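Local coordinates for De novo designed switch protein caging a hemagglutinin binder (sCageHA267_1S) (PDB 7CBC) that cages a hemagglutinin binder in a de novo designed helical switch protein, probably as part of a modular biosensor, at residues A[26-36]-A[60-71]. Numbering follows the deposited sequence.
Sequences LLEAMARLQEL and VKDKSKEIIRRA
I67 and L36 are the interlocking knobs of this antiparallel pairing, in which helices 3-46 and 50-93 lie side by side in the designed six-helix bundle; the local axes approach to 10.0 Å and their N-to-C directions differ by 176°. I67 drops between A29, R32, L33 and L36 and splits its branches: CG2 lies 3.8 Å from L33 CG, while CD1 reaches out to R32 CB at 3.6 Å. L36 answers as a knob among V60, K63, S64 and I67, its CD1 lying across the lysine chain 3.6 Å from K63 CD. Deeper in, L33 CD2 rests on S64 CB and I68 CD1. With OG beside the backbone N (chi1 -63°), S64 turns its hydroxyl back to V60 O at 2.8 Å, a carbonyl that S64 N also uses from the opposite face; Q130 of helix 99-142 hydrogen-bonds the same OG, so this polar atom is well satisfied in a buried place. The small A29 and A71 meet through their methyls near the L26 end.

The outer side is looser and charged. No hydrogen bond crosses between 26-36 and 60-71; on this side R32 folds back along its own helix, bent at chi2 and chi3, to bridge E28 and E35. Its NE and NH2 both close on E35 OE1, while NH1 gives E28 OE2 a nearly straight 2.7 Å bond from above the carboxylate plane.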
# COMPACT_ATOMS: atom_id res chain seq x y z
N LEU A 26 -5.40 3.44 -1.38
CA LEU A 26 -5.79 2.04 -1.24
C LEU A 26 -6.29 1.75 0.16
O LEU A 26 -7.25 0.99 0.34
CB LEU A 26 -4.62 1.13 -1.58
CG LEU A 26 -4.26 1.16 -3.07
CD1 LEU A 26 -3.09 0.23 -3.36
CD2 LEU A 26 -5.48 0.77 -3.88
N LEU A 27 -5.66 2.35 1.17
CA LEU A 27 -6.17 2.26 2.53
C LEU A 27 -7.57 2.86 2.64
O LEU A 27 -8.46 2.26 3.25
CB LEU A 27 -5.21 2.96 3.49
CG LEU A 27 -5.62 2.81 4.95
CD1 LEU A 27 -5.41 1.37 5.36
CD2 LEU A 27 -4.82 3.75 5.82
N GLU A 28 -7.77 4.05 2.08
CA GLU A 28 -9.08 4.68 2.09
C GLU A 28 -10.13 3.76 1.47
O GLU A 28 -11.17 3.51 2.07
CB GLU A 28 -9.03 6.02 1.35
CG GLU A 28 -10.23 6.94 1.60
CD GLU A 28 -11.44 6.64 0.69
OE1 GLU A 28 -11.25 6.03 -0.39
OE2 GLU A 28 -12.57 7.00 1.08
N ALA A 29 -9.85 3.26 0.27
CA ALA A 29 -10.79 2.38 -0.42
C ALA A 29 -11.08 1.13 0.39
O ALA A 29 -12.21 0.62 0.35
CB ALA A 29 -10.24 2.00 -1.79
N MSE A 30 -10.09 0.62 1.10
CA MSE A 30 -10.27 -0.55 1.95
C MSE A 30 -11.13 -0.17 3.16
O MSE A 30 -11.94 -0.97 3.63
CB MSE A 30 -8.91 -1.12 2.40
CG MSE A 30 -9.02 -2.37 3.28
SE MSE A 30 -7.35 -2.76 4.23
CE MSE A 30 -7.50 -1.44 5.66
N ALA A 31 -10.97 1.07 3.64
CA ALA A 31 -11.85 1.55 4.69
C ALA A 31 -13.29 1.65 4.20
O ALA A 31 -14.23 1.25 4.91
CB ALA A 31 -11.38 2.90 5.22
N ARG A 32 -13.49 2.14 2.97
CA ARG A 32 -14.84 2.23 2.43
C ARG A 32 -15.45 0.84 2.25
O ARG A 32 -16.60 0.61 2.64
CB ARG A 32 -14.86 2.98 1.11
CG ARG A 32 -14.20 4.35 1.13
CD ARG A 32 -15.06 5.42 1.79
NE ARG A 32 -15.13 5.24 3.24
CZ ARG A 32 -14.21 5.67 4.10
NH1 ARG A 32 -13.12 6.31 3.67
NH2 ARG A 32 -14.38 5.44 5.39
N LEU A 33 -14.70 -0.09 1.66
CA LEU A 33 -15.21 -1.45 1.47
C LEU A 33 -15.64 -2.08 2.79
O LEU A 33 -16.71 -2.70 2.89
CB LEU A 33 -14.16 -2.34 0.80
CG LEU A 33 -13.83 -2.13 -0.67
CD1 LEU A 33 -12.64 -2.99 -1.07
CD2 LEU A 33 -15.04 -2.43 -1.54
N GLN A 34 -14.79 -1.95 3.81
CA GLN A 34 -15.12 -2.48 5.13
C GLN A 34 -16.38 -1.84 5.68
O GLN A 34 -17.24 -2.51 6.26
CB GLN A 34 -13.96 -2.24 6.09
CG GLN A 34 -14.21 -2.74 7.50
CD GLN A 34 -14.21 -4.25 7.58
OE1 GLN A 34 -14.15 -4.94 6.55
NE2 GLN A 34 -14.26 -4.77 8.79
N GLU A 35 -16.50 -0.52 5.51
CA GLU A 35 -17.68 0.20 5.97
C GLU A 35 -18.95 -0.37 5.34
O GLU A 35 -19.97 -0.53 6.02
CB GLU A 35 -17.51 1.68 5.63
CG GLU A 35 -18.50 2.59 6.31
CD GLU A 35 -18.19 4.05 6.12
OE1 GLU A 35 -17.08 4.39 5.59
OE2 GLU A 35 -19.06 4.86 6.51
N LEU A 36 -18.88 -0.73 4.05
CA LEU A 36 -20.00 -1.38 3.38
C LEU A 36 -20.25 -2.77 3.93
O LEU A 36 -21.41 -3.17 4.15
CB LEU A 36 -19.75 -1.46 1.88
CG LEU A 36 -19.65 -0.16 1.10
CD1 LEU A 36 -19.66 -0.48 -0.38
CD2 LEU A 36 -20.81 0.77 1.48
N VAL A 60 -24.98 -3.21 -2.75
CA VAL A 60 -23.65 -3.20 -2.16
C VAL A 60 -22.64 -3.80 -3.14
O VAL A 60 -21.48 -3.38 -3.17
CB VAL A 60 -23.64 -3.92 -0.80
CG1 VAL A 60 -23.96 -5.38 -0.97
CG2 VAL A 60 -22.31 -3.74 -0.09
N LYS A 61 -23.06 -4.74 -3.98
CA LYS A 61 -22.17 -5.21 -5.03
C LYS A 61 -21.78 -4.06 -5.95
O LYS A 61 -20.59 -3.76 -6.11
CB LYS A 61 -22.82 -6.34 -5.82
CG LYS A 61 -22.70 -7.69 -5.14
CD LYS A 61 -23.22 -8.81 -6.02
CE LYS A 61 -23.10 -10.16 -5.33
NZ LYS A 61 -23.85 -11.22 -6.08
N ASP A 62 -22.77 -3.40 -6.54
CA ASP A 62 -22.46 -2.28 -7.43
C ASP A 62 -21.64 -1.21 -6.71
O ASP A 62 -20.70 -0.66 -7.28
CB ASP A 62 -23.74 -1.68 -8.00
CG ASP A 62 -24.51 -2.66 -8.88
OD1 ASP A 62 -23.87 -3.55 -9.48
OD2 ASP A 62 -25.76 -2.54 -8.96
N LYS A 63 -21.96 -0.92 -5.44
CA LYS A 63 -21.19 0.09 -4.72
C LYS A 63 -19.74 -0.36 -4.52
O LYS A 63 -18.81 0.45 -4.65
CB LYS A 63 -21.85 0.42 -3.38
CG LYS A 63 -21.73 1.89 -2.95
CD LYS A 63 -20.29 2.31 -2.57
CE LYS A 63 -20.14 3.83 -2.32
NZ LYS A 63 -18.91 4.23 -1.55
N SER A 64 -19.53 -1.64 -4.22
CA SER A 64 -18.18 -2.17 -4.06
C SER A 64 -17.39 -2.10 -5.36
O SER A 64 -16.21 -1.74 -5.35
CB SER A 64 -18.24 -3.60 -3.55
OG SER A 64 -18.84 -3.64 -2.27
N LYS A 65 -18.02 -2.46 -6.48
CA LYS A 65 -17.29 -2.48 -7.73
C LYS A 65 -16.90 -1.07 -8.16
O LYS A 65 -15.85 -0.88 -8.78
CB LYS A 65 -18.10 -3.19 -8.82
CG LYS A 65 -17.99 -4.73 -8.77
CD LYS A 65 -19.20 -5.38 -8.10
CE LYS A 65 -18.86 -6.69 -7.37
NZ LYS A 65 -18.04 -6.52 -6.12
N GLU A 66 -17.72 -0.08 -7.81
CA GLU A 66 -17.35 1.30 -8.07
C GLU A 66 -16.13 1.69 -7.25
O GLU A 66 -15.18 2.27 -7.78
CB GLU A 66 -18.54 2.21 -7.79
CG GLU A 66 -18.27 3.69 -8.04
CD GLU A 66 -17.81 3.98 -9.47
OE1 GLU A 66 -18.07 3.16 -10.38
OE2 GLU A 66 -17.19 5.05 -9.68
N ILE A 67 -16.12 1.35 -5.95
CA ILE A 67 -14.95 1.61 -5.11
C ILE A 67 -13.72 0.95 -5.71
O ILE A 67 -12.64 1.56 -5.78
CB ILE A 67 -15.21 1.11 -3.68
CG1 ILE A 67 -16.18 2.06 -2.96
CG2 ILE A 67 -13.90 0.98 -2.90
CD1 ILE A 67 -16.64 1.55 -1.63
N ILE A 68 -13.86 -0.29 -6.18
CA ILE A 68 -12.71 -1.02 -6.69
C ILE A 68 -12.26 -0.46 -8.03
O ILE A 68 -11.06 -0.27 -8.27
CB ILE A 68 -13.06 -2.52 -6.75
CG1 ILE A 68 -12.95 -3.13 -5.35
CG2 ILE A 68 -12.17 -3.26 -7.73
CD1 ILE A 68 -13.84 -4.31 -5.13
N ARG A 69 -13.22 -0.15 -8.91
CA ARG A 69 -12.86 0.43 -10.21
C ARG A 69 -12.19 1.79 -10.05
O ARG A 69 -11.29 2.13 -10.83
CB ARG A 69 -14.10 0.53 -11.10
CG ARG A 69 -13.86 1.25 -12.41
CD ARG A 69 -15.16 1.77 -13.04
NE ARG A 69 -15.64 3.01 -12.42
CZ ARG A 69 -15.01 4.19 -12.52
NH1 ARG A 69 -13.89 4.30 -13.21
NH2 ARG A 69 -15.51 5.26 -11.92
N ARG A 70 -12.58 2.58 -9.06
CA ARG A 70 -11.92 3.86 -8.88
C ARG A 70 -10.55 3.70 -8.22
O ARG A 70 -9.63 4.47 -8.50
CB ARG A 70 -12.84 4.80 -8.10
CG ARG A 70 -12.15 5.96 -7.44
CD ARG A 70 -12.81 6.29 -6.12
NE ARG A 70 -12.80 5.09 -5.29
CZ ARG A 70 -11.72 4.55 -4.74
NH1 ARG A 70 -10.49 5.10 -4.88
NH2 ARG A 70 -11.87 3.44 -4.04
N ALA A 71 -10.37 2.67 -7.38
CA ALA A 71 -9.03 2.36 -6.87
C ALA A 71 -8.12 1.82 -7.96
O ALA A 71 -6.91 2.08 -7.93
CB ALA A 71 -9.11 1.37 -5.70